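Local structure of caspase Nc subunit 1 (2FP3) at residues D269-D274 with N304-F309; K175-M180 with A231-C236; V67-Y72 with G104-D109. The protein is the Drosophila initiator caspase Dronc, a cysteine endopeptidase that works in the caspase activation cascade of apoptosis, here represented by its protease part. The protein carries 2 engineered substitutions. One frame throughout, in Å; residues are numbered along the deposited sequence.

Contact 1 of 3, residues D269-D274 with N304-F309; sequences DTDLED and NKKLYF
L272 N donates to L307 O at 2.8 Å, the one direct backbone hydrogen bond between D269-D274 and N304-F309, whose touching parts run in directions 113° apart. The same carbonyl oxygen receives a CA-H...O contact from D271 CA, 3.2 Å from L307 O, just where helix 272-284 begins. D271 is the N-cap of that helix: with chi1 at 68° CG sits between the backbone N and the carbonyl carbon, and OD1 accepts from D274 N, which approaches from above the carboxylate plane. D271 CB lies over one face of the Y308 ring, displaced toward the rim, in a CH-pi contact 4.0 Å from the ring centroid, while D269 O meets the ring edge at Y308 CE2, 3.3 Å away. H43 adds a second ring beside Y308. This is the C-terminal part of the caspase domain, where the chain leaving strand 297-301 passes the start of a helix that packs on the central sheet. On the inner side, L272 and L307 lie alongside each other and point the same way, with L272 CD2 and L307 CD2 3.9 Å apart; L272 CD1 touches the edge of the F309 ring at CE2, 4.0 Å away. Water fills in the polar links. One molecule joins T270 O to F309 N, another accepts from both E273 N and L307 N, and a third lies between D271 OD2 and K306 NZ, which at 4.5 Å are too far apart for a salt bridge. E273 OE2 reaches K305 O through a further water, and OE1 is hydrogen-bonded to Y298 OH.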
loop_
_atom_site.group_PDB
_atom_site.type_symbol
_atom_site.label_atom_id
_atom_site.label_comp_id
_atom_site.label_asym_id
_atom_site.label_seq_id
_atom_site.Cartn_x
_atom_site.Cartn_y
_atom_site.Cartn_z
ATOM N N ASP A 269 -4.851 -3.507 17.388
ATOM C CA ASP A 269 -5.275 -2.460 18.312
ATOM C C ASP A 269 -5.329 -1.022 17.789
ATOM O O ASP A 269 -6.077 -0.187 18.312
ATOM C CB ASP A 269 -4.313 -2.478 19.503
ATOM C CG ASP A 269 -4.995 -2.213 20.812
ATOM O OD1 ASP A 269 -6.157 -1.756 20.787
ATOM O OD2 ASP A 269 -4.366 -2.455 21.867
ATOM N N THR A 270 -4.538 -0.716 16.773
ATOM C CA THR A 270 -4.495 0.663 16.326
ATOM C C THR A 270 -4.850 0.923 14.865
ATOM O O THR A 270 -4.513 0.146 13.980
ATOM C CB THR A 270 -3.101 1.280 16.722
ATOM O OG1 THR A 270 -2.350 1.647 15.562
ATOM C CG2 THR A 270 -2.300 0.282 17.526
ATOM N N ASP A 271 -5.559 2.025 14.641
ATOM C CA ASP A 271 -6.002 2.427 13.316
ATOM C C ASP A 271 -4.817 2.705 12.386
ATOM O O ASP A 271 -3.716 3.004 12.850
ATOM C CB ASP A 271 -6.924 3.651 13.437
ATOM C CG ASP A 271 -6.198 4.906 13.909
ATOM O OD1 ASP A 271 -5.684 5.660 13.054
ATOM O OD2 ASP A 271 -6.139 5.141 15.135
ATOM N N LEU A 272 -5.051 2.598 11.079
ATOM C CA LEU A 272 -4.009 2.802 10.069
ATOM C C LEU A 272 -3.195 4.086 10.170
ATOM O O LEU A 272 -1.965 4.047 10.103
ATOM C CB LEU A 272 -4.594 2.703 8.647
ATOM C CG LEU A 272 -3.521 2.822 7.550
ATOM C CD1 LEU A 272 -2.445 1.791 7.794
ATOM C CD2 LEU A 272 -4.122 2.646 6.162
ATOM N N GLU A 273 -3.859 5.224 10.321
ATOM C CA GLU A 273 -3.128 6.478 10.402
ATOM C C GLU A 273 -2.150 6.541 11.566
ATOM O O GLU A 273 -1.090 7.168 11.449
ATOM C CB GLU A 273 -4.081 7.669 10.425
ATOM C CG GLU A 273 -4.650 7.953 9.053
ATOM C CD GLU A 273 -5.353 9.286 8.965
ATOM O OE1 GLU A 273 -4.665 10.326 8.956
ATOM O OE2 GLU A 273 -6.595 9.294 8.900
ATOM N N ASP A 274 -2.489 5.885 12.675
ATOM C CA ASP A 274 -1.585 5.855 13.824
ATOM C C ASP A 274 -0.387 4.990 13.446
ATOM O O ASP A 274 0.766 5.320 13.732
ATOM C CB ASP A 274 -2.285 5.254 15.045
ATOM C CG ASP A 274 -2.908 6.302 15.937
ATOM O OD1 ASP A 274 -3.205 7.412 15.452
ATOM O OD2 ASP A 274 -3.111 6.011 17.130
ATOM N N ASN A 304 -11.743 10.250 6.045
ATOM C CA ASN A 304 -12.224 10.774 7.309
ATOM C C ASN A 304 -12.721 9.870 8.430
ATOM O O ASN A 304 -13.245 10.360 9.427
ATOM C CB ASN A 304 -13.253 11.861 6.994
ATOM C CG ASN A 304 -12.685 12.928 6.054
ATOM O OD1 ASN A 304 -11.511 13.302 6.162
ATOM N ND2 ASN A 304 -13.508 13.421 5.142
ATOM N N LYS A 305 -12.527 8.567 8.297
ATOM C CA LYS A 305 -12.941 7.633 9.336
ATOM C C LYS A 305 -11.722 6.816 9.755
ATOM O O LYS A 305 -10.742 6.746 9.021
ATOM C CB LYS A 305 -14.022 6.679 8.816
ATOM C CG LYS A 305 -15.335 7.340 8.427
ATOM C CD LYS A 305 -16.274 6.305 7.836
ATOM C CE LYS A 305 -17.602 6.898 7.421
ATOM N NZ LYS A 305 -18.508 5.813 6.948
ATOM N N LYS A 306 -11.783 6.196 10.929
ATOM C CA LYS A 306 -10.669 5.380 11.386
ATOM C C LYS A 306 -10.680 4.057 10.628
ATOM O O LYS A 306 -11.746 3.547 10.246
ATOM C CB LYS A 306 -10.784 5.099 12.885
ATOM C CG LYS A 306 -10.838 6.337 13.779
ATOM C CD LYS A 306 -9.493 7.033 13.925
ATOM C CE LYS A 306 -9.659 8.297 14.771
ATOM N NZ LYS A 306 -8.395 9.048 14.992
ATOM N N LEU A 307 -9.495 3.504 10.403
ATOM C CA LEU A 307 -9.391 2.226 9.731
ATOM C C LEU A 307 -8.719 1.198 10.630
ATOM O O LEU A 307 -7.491 1.201 10.782
ATOM C CB LEU A 307 -8.600 2.346 8.422
ATOM C CG LEU A 307 -8.387 0.995 7.729
ATOM C CD1 LEU A 307 -9.730 0.314 7.545
ATOM C CD2 LEU A 307 -7.712 1.161 6.398
ATOM N N TYR A 308 -9.527 0.343 11.251
ATOM C CA TYR A 308 -9.004 -0.732 12.088
ATOM C C TYR A 308 -9.110 -1.972 11.214
ATOM O O TYR A 308 -10.124 -2.190 10.558
ATOM C CB TYR A 308 -9.841 -0.924 13.357
ATOM C CG TYR A 308 -9.631 0.150 14.392
ATOM C CD1 TYR A 308 -10.489 1.246 14.470
ATOM C CD2 TYR A 308 -8.544 0.089 15.283
ATOM C CE1 TYR A 308 -10.276 2.262 15.411
ATOM C CE2 TYR A 308 -8.322 1.098 16.224
ATOM C CZ TYR A 308 -9.191 2.178 16.283
ATOM O OH TYR A 308 -8.997 3.175 17.221
ATOM N N PHE A 309 -8.055 -2.772 11.183
ATOM C CA PHE A 309 -8.050 -3.967 10.360
ATOM C C PHE A 309 -8.700 -5.176 11.049
ATOM O O PHE A 309 -9.082 -6.147 10.380
ATOM C CB PHE A 309 -6.609 -4.287 9.936
ATOM C CG PHE A 309 -6.059 -3.352 8.882
ATOM C CD1 PHE A 309 -6.451 -3.468 7.548
ATOM C CD2 PHE A 309 -5.169 -2.340 9.224
ATOM C CE1 PHE A 309 -5.967 -2.587 6.573
ATOM C CE2 PHE A 309 -4.681 -1.454 8.261
ATOM C CZ PHE A 309 -5.084 -1.581 6.930
HETATM O O HOH W 1 -5.675 -1.964 12.604
HETATM O O HOH W 2 -5.538 3.527 17.198
HETATM O O HOH W 3 -6.905 7.245 16.230
HETATM O O HOH W 4 -7.097 5.132 10.513
HETATM O O HOH W 5 -8.357 7.596 9.943
#

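Contact 2 of 3, residues K175-M180 with A231-C236; sequences KPKVLM and ADTLVC
K177 both gives and takes across the pair: its N donates to D232 O at 2.8 Å and its O accepts from L234 N. The ladder then moves on two residues, L179 N donating to L234 O and L179 O accepting from C236 N at 2.9 Å. V178 and M180 turn their backbone groups the other way, to F130, M132 and L134. These are neighbouring parallel strands in the central sheet of the caspase fold, running 15° apart. D232, in a left-handed backbone conformation, begins a G1 beta bulge with T233 opposite L301. Beside it, A231 O is gripped from opposite faces of its carbonyl plane, by T233 OG1 at 2.6 Å and by K177 NZ at 3.1 Å. Bends at chi3 (-74°) and chi4 (-66°) bring K177 CE and then NZ back beside A231, with K177 CE 3.1 Å from T233 OG1; NZ also donates to L172 O and weakly to K175 O. A water donates to D232 OD2 and accepts weakly from K177 NZ, whereas OD1 is hydrogen-bonded to Y53 OH. On the face of V178 and M180, C236 CB meets M180 CE at 3.8 Å; on the other, L179 CD1 touches T233 CG2. V235 lies about 8 Å, side chain to side chain, from engineered A184, at the inferred active-site position.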
loop_
_atom_site.group_PDB
_atom_site.type_symbol
_atom_site.label_atom_id
_atom_site.label_comp_id
_atom_site.label_asym_id
_atom_site.label_seq_id
_atom_site.Cartn_x
_atom_site.Cartn_y
_atom_site.Cartn_z
ATOM N N LYS A 175 -15.357 3.401 0.275
ATOM C CA LYS A 175 -14.600 2.300 0.856
ATOM C C LYS A 175 -13.180 2.784 1.113
ATOM O O LYS A 175 -12.661 3.634 0.400
ATOM C CB LYS A 175 -14.553 1.095 -0.090
ATOM C CG LYS A 175 -15.833 0.291 -0.166
ATOM C CD LYS A 175 -15.634 -0.946 -1.031
ATOM C CE LYS A 175 -16.933 -1.705 -1.256
ATOM N NZ LYS A 175 -16.689 -2.919 -2.071
ATOM N N PRO A 176 -12.533 2.243 2.137
ATOM C CA PRO A 176 -11.156 2.635 2.470
ATOM C C PRO A 176 -10.186 2.240 1.354
ATOM O O PRO A 176 -10.109 1.062 0.990
ATOM C CB PRO A 176 -10.858 1.850 3.747
ATOM C CG PRO A 176 -12.206 1.390 4.250
ATOM C CD PRO A 176 -13.043 1.200 3.039
ATOM N N LYS A 177 -9.451 3.213 0.818
ATOM C CA LYS A 177 -8.465 2.937 -0.238
ATOM C C LYS A 177 -7.066 3.405 0.192
ATOM O O LYS A 177 -6.852 4.591 0.478
ATOM C CB LYS A 177 -8.869 3.622 -1.549
ATOM C CG LYS A 177 -10.205 3.138 -2.114
ATOM C CD LYS A 177 -10.557 3.842 -3.413
ATOM C CE LYS A 177 -11.001 5.260 -3.163
ATOM N NZ LYS A 177 -12.281 5.255 -2.416
ATOM N N VAL A 178 -6.122 2.470 0.238
ATOM C CA VAL A 178 -4.757 2.776 0.649
ATOM C C VAL A 178 -3.816 2.513 -0.510
ATOM O O VAL A 178 -3.583 1.363 -0.868
ATOM C CB VAL A 178 -4.327 1.895 1.860
ATOM C CG1 VAL A 178 -2.957 2.340 2.392
ATOM C CG2 VAL A 178 -5.378 1.985 2.972
ATOM N N LEU A 179 -3.287 3.583 -1.098
ATOM C CA LEU A 179 -2.374 3.474 -2.231
ATOM C C LEU A 179 -0.959 3.737 -1.722
ATOM O O LEU A 179 -0.662 4.830 -1.250
ATOM C CB LEU A 179 -2.762 4.492 -3.304
ATOM C CG LEU A 179 -4.252 4.534 -3.682
ATOM C CD1 LEU A 179 -4.504 5.652 -4.686
ATOM C CD2 LEU A 179 -4.691 3.198 -4.258
ATOM N N MET A 180 -0.090 2.734 -1.817
ATOM C CA MET A 180 1.277 2.858 -1.311
ATOM C C MET A 180 2.386 2.780 -2.351
ATOM O O MET A 180 2.476 1.813 -3.106
ATOM C CB MET A 180 1.542 1.785 -0.254
ATOM C CG MET A 180 0.594 1.820 0.919
ATOM S SD MET A 180 1.132 0.716 2.244
ATOM C CE MET A 180 2.315 1.772 3.105
ATOM N N ALA A 231 -11.702 10.301 -2.610
ATOM C CA ALA A 231 -12.324 10.303 -1.298
ATOM C C ALA A 231 -11.911 9.020 -0.633
ATOM O O ALA A 231 -11.483 8.086 -1.313
ATOM C CB ALA A 231 -13.837 10.367 -1.419
ATOM N N ASP A 232 -12.009 8.985 0.693
ATOM C CA ASP A 232 -11.661 7.792 1.448
ATOM C C ASP A 232 -10.344 7.180 0.957
ATOM O O ASP A 232 -10.218 5.956 0.821
ATOM C CB ASP A 232 -12.797 6.791 1.301
ATOM C CG ASP A 232 -14.132 7.384 1.696
ATOM O OD1 ASP A 232 -14.390 7.521 2.907
ATOM O OD2 ASP A 232 -14.918 7.729 0.795
ATOM N N THR A 233 -9.355 8.025 0.709
ATOM C CA THR A 233 -8.098 7.514 0.210
ATOM C C THR A 233 -6.861 8.017 0.940
ATOM O O THR A 233 -6.784 9.171 1.345
ATOM C CB THR A 233 -7.944 7.851 -1.290
ATOM O OG1 THR A 233 -9.092 7.384 -2.009
ATOM C CG2 THR A 233 -6.693 7.204 -1.859
ATOM N N LEU A 234 -5.898 7.123 1.114
ATOM C CA LEU A 234 -4.626 7.470 1.723
ATOM C C LEU A 234 -3.548 7.155 0.689
ATOM O O LEU A 234 -3.585 6.093 0.046
ATOM C CB LEU A 234 -4.358 6.641 2.982
ATOM C CG LEU A 234 -5.194 6.865 4.250
ATOM C CD1 LEU A 234 -4.686 5.913 5.331
ATOM C CD2 LEU A 234 -5.088 8.317 4.724
ATOM N N VAL A 235 -2.616 8.087 0.502
ATOM C CA VAL A 235 -1.508 7.877 -0.419
ATOM C C VAL A 235 -0.269 7.929 0.450
ATOM O O VAL A 235 0.059 8.965 1.029
ATOM C CB VAL A 235 -1.438 8.961 -1.509
ATOM C CG1 VAL A 235 -0.231 8.708 -2.413
ATOM C CG2 VAL A 235 -2.715 8.937 -2.338
ATOM N N CYS A 236 0.412 6.794 0.553
ATOM C CA CYS A 236 1.594 6.677 1.396
ATOM C C CYS A 236 2.887 6.661 0.601
ATOM O O CYS A 236 2.973 6.033 -0.456
ATOM C CB CYS A 236 1.467 5.413 2.242
ATOM S SG CYS A 236 -0.178 5.267 2.982
HETATM O O HOH W 6 -14.952 6.618 -1.603
#

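Contact 3 of 3, residues V67-Y72 with G104-D109; sequences VNIMDY and GNVNQD
V67 meets V106 with its CG1, which lies 4.0 Å from V106 CG2, the two side chains crossing at about a right angle. V67 also packs on F111 and V106 on L114, both of helix 108-119. At N68 the strand is ending: N68 O comes within 3.4 Å of G104 CA in a CA-H...O contact, and the backbone of N68 still bonds to Y103. Its side chain belongs to other neighbours, ND2 donating to S86 OG and A82 O while OD1 accepts from R79 NH1. I69 CG2 approaches N105 OD1 at 3.7 Å and I69 CD1 comes to V106 O at 4.0 Å, so the branched side chain touches both residues that follow G104. M70 N donates to N105 OD1 at 2.7 Å, with an N-H...O angle of 155° and the donor nearly along the C=O axis of the amide. D71 N reaches N105 OD1 at 2.9 Å, but the bond is weak, bent to 127° at the hydrogen. One asparagine oxygen thus gathers two successive backbone N-H groups where the segment has left its strand. On the other branch of the amide, N105 ND2 lies 3.3 Å from D71 CB, with the amide and carboxylate planes 32° apart. Y72 turns elsewhere, its ring meeting that of H137 and its OH bonded to T136 OG1. The two segments leave the C-terminal ends of strands 62-68 and 98-103, the parallel strands of a beta-alpha-beta crossover through helix 82-95. The contact joins the loops that follow these strands at the active-site end of the caspase sheet, and I69 lies about 7 Å, side chain to side chain, from H137, the probable catalytic histidine.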
loop_
_atom_site.group_PDB
_atom_site.type_symbol
_atom_site.label_atom_id
_atom_site.label_comp_id
_atom_site.label_asym_id
_atom_site.label_seq_id
_atom_site.Cartn_x
_atom_site.Cartn_y
_atom_site.Cartn_z
ATOM N N VAL A 67 2.327 -4.959 -6.630
ATOM C CA VAL A 67 3.128 -4.970 -7.845
ATOM C C VAL A 67 4.581 -4.603 -7.512
ATOM O O VAL A 67 4.889 -3.453 -7.207
ATOM C CB VAL A 67 2.554 -3.981 -8.875
ATOM C CG1 VAL A 67 3.478 -3.877 -10.075
ATOM C CG2 VAL A 67 1.162 -4.429 -9.298
ATOM N N ASN A 68 5.462 -5.595 -7.558
ATOM C CA ASN A 68 6.875 -5.394 -7.253
ATOM C C ASN A 68 7.715 -5.515 -8.532
ATOM O O ASN A 68 8.043 -6.622 -8.965
ATOM C CB ASN A 68 7.337 -6.439 -6.231
ATOM C CG ASN A 68 8.561 -5.996 -5.445
ATOM O OD1 ASN A 68 9.222 -5.019 -5.796
ATOM N ND2 ASN A 68 8.872 -6.724 -4.376
ATOM N N ILE A 69 8.047 -4.377 -9.136
ATOM C CA ILE A 69 8.853 -4.344 -10.359
ATOM C C ILE A 69 10.329 -4.348 -9.963
ATOM O O ILE A 69 10.773 -3.487 -9.201
ATOM C CB ILE A 69 8.564 -3.065 -11.173
ATOM C CG1 ILE A 69 7.066 -2.965 -11.465
ATOM C CG2 ILE A 69 9.362 -3.072 -12.465
ATOM C CD1 ILE A 69 6.672 -1.708 -12.206
ATOM N N MET A 70 11.101 -5.299 -10.476
ATOM C CA MET A 70 12.505 -5.351 -10.097
ATOM C C MET A 70 13.510 -5.535 -11.221
ATOM O O MET A 70 14.682 -5.793 -10.964
ATOM C CB MET A 70 12.705 -6.431 -9.038
ATOM C CG MET A 70 12.138 -7.779 -9.416
ATOM S SD MET A 70 12.166 -8.888 -8.007
ATOM C CE MET A 70 13.903 -9.352 -7.994
ATOM N N ASP A 71 13.062 -5.391 -12.461
ATOM C CA ASP A 71 13.957 -5.533 -13.604
ATOM C C ASP A 71 13.752 -4.390 -14.582
ATOM O O ASP A 71 12.623 -4.062 -14.949
ATOM C CB ASP A 71 13.731 -6.875 -14.304
ATOM C CG ASP A 71 14.368 -8.039 -13.557
ATOM O OD1 ASP A 71 14.111 -9.198 -13.942
ATOM O OD2 ASP A 71 15.129 -7.802 -12.596
ATOM N N TYR A 72 14.858 -3.788 -15.004
ATOM C CA TYR A 72 14.813 -2.659 -15.921
ATOM C C TYR A 72 15.786 -2.845 -17.091
ATOM O O TYR A 72 16.502 -3.849 -17.145
ATOM C CB TYR A 72 15.125 -1.385 -15.130
ATOM C CG TYR A 72 14.177 -1.184 -13.969
ATOM C CD1 TYR A 72 14.414 -1.787 -12.733
ATOM C CD2 TYR A 72 13.000 -0.449 -14.129
ATOM C CE1 TYR A 72 13.496 -1.668 -11.686
ATOM C CE2 TYR A 72 12.078 -0.324 -13.092
ATOM C CZ TYR A 72 12.330 -0.935 -11.877
ATOM O OH TYR A 72 11.411 -0.820 -10.859
ATOM N N GLY A 104 4.962 -9.427 -10.552
ATOM C CA GLY A 104 6.373 -9.085 -10.636
ATOM C C GLY A 104 6.585 -7.958 -11.639
ATOM O O GLY A 104 5.977 -6.888 -11.524
ATOM N N ASN A 105 7.433 -8.192 -12.635
ATOM C CA ASN A 105 7.695 -7.172 -13.639
ATOM C C ASN A 105 6.547 -7.005 -14.635
ATOM O O ASN A 105 6.040 -7.977 -15.194
ATOM C CB ASN A 105 8.986 -7.487 -14.398
ATOM C CG ASN A 105 10.199 -7.525 -13.492
ATOM O OD1 ASN A 105 10.398 -6.632 -12.667
ATOM N ND2 ASN A 105 11.023 -8.557 -13.645
ATOM N N VAL A 106 6.129 -5.765 -14.846
ATOM C CA VAL A 106 5.064 -5.481 -15.794
ATOM C C VAL A 106 5.346 -4.133 -16.430
ATOM O O VAL A 106 6.023 -3.291 -15.839
ATOM C CB VAL A 106 3.658 -5.449 -15.120
ATOM C CG1 VAL A 106 3.292 -6.828 -14.617
ATOM C CG2 VAL A 106 3.636 -4.452 -13.984
ATOM N N ASN A 107 4.837 -3.941 -17.641
ATOM C CA ASN A 107 5.032 -2.693 -18.364
ATOM C C ASN A 107 3.860 -1.749 -18.139
ATOM O O ASN A 107 2.822 -2.143 -17.619
ATOM C CB ASN A 107 5.187 -2.970 -19.861
ATOM C CG ASN A 107 3.977 -3.664 -20.452
ATOM O OD1 ASN A 107 2.867 -3.137 -20.426
ATOM N ND2 ASN A 107 4.189 -4.859 -20.989
ATOM N N GLN A 108 4.038 -0.499 -18.543
ATOM C CA GLN A 108 3.006 0.508 -18.385
ATOM C C GLN A 108 1.644 0.003 -18.846
ATOM O O GLN A 108 0.629 0.229 -18.186
ATOM C CB GLN A 108 3.377 1.757 -19.178
ATOM C CG GLN A 108 2.392 2.890 -19.033
ATOM C CD GLN A 108 2.859 4.147 -19.727
ATOM O OE1 GLN A 108 4.021 4.541 -19.607
ATOM N NE2 GLN A 108 1.953 4.796 -20.448
ATOM N N ASP A 109 1.628 -0.687 -19.978
ATOM C CA ASP A 109 0.386 -1.196 -20.533
ATOM C C ASP A 109 -0.216 -2.326 -19.704
ATOM O O ASP A 109 -1.418 -2.354 -19.469
ATOM C CB ASP A 109 0.610 -1.670 -21.968
ATOM C CG ASP A 109 -0.686 -1.961 -22.691
ATOM O OD1 ASP A 109 -1.512 -1.032 -22.814
ATOM O OD2 ASP A 109 -0.880 -3.115 -23.133
#

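From the N terminus, contact 3 comes first, closing the loop that runs out of strand 62-68 through helix 82-95 and strand 98-103. Contact 2 follows, pairing strands 177-181 and 233-237 across an interval that includes the unmodelled residues 185-223. Contact 1 comes last, closing the loop from the start of helix 272-284 through strand 297-301. The three are in series, none enclosing or crossing another. Contacts 1 and 2 touch: L272 packs on L234 and V178, joining helix to sheet. Contact 3 belongs to the same sheet as contact 2, but lies across the chain's centre from contact 1, about 30 Å away between centres.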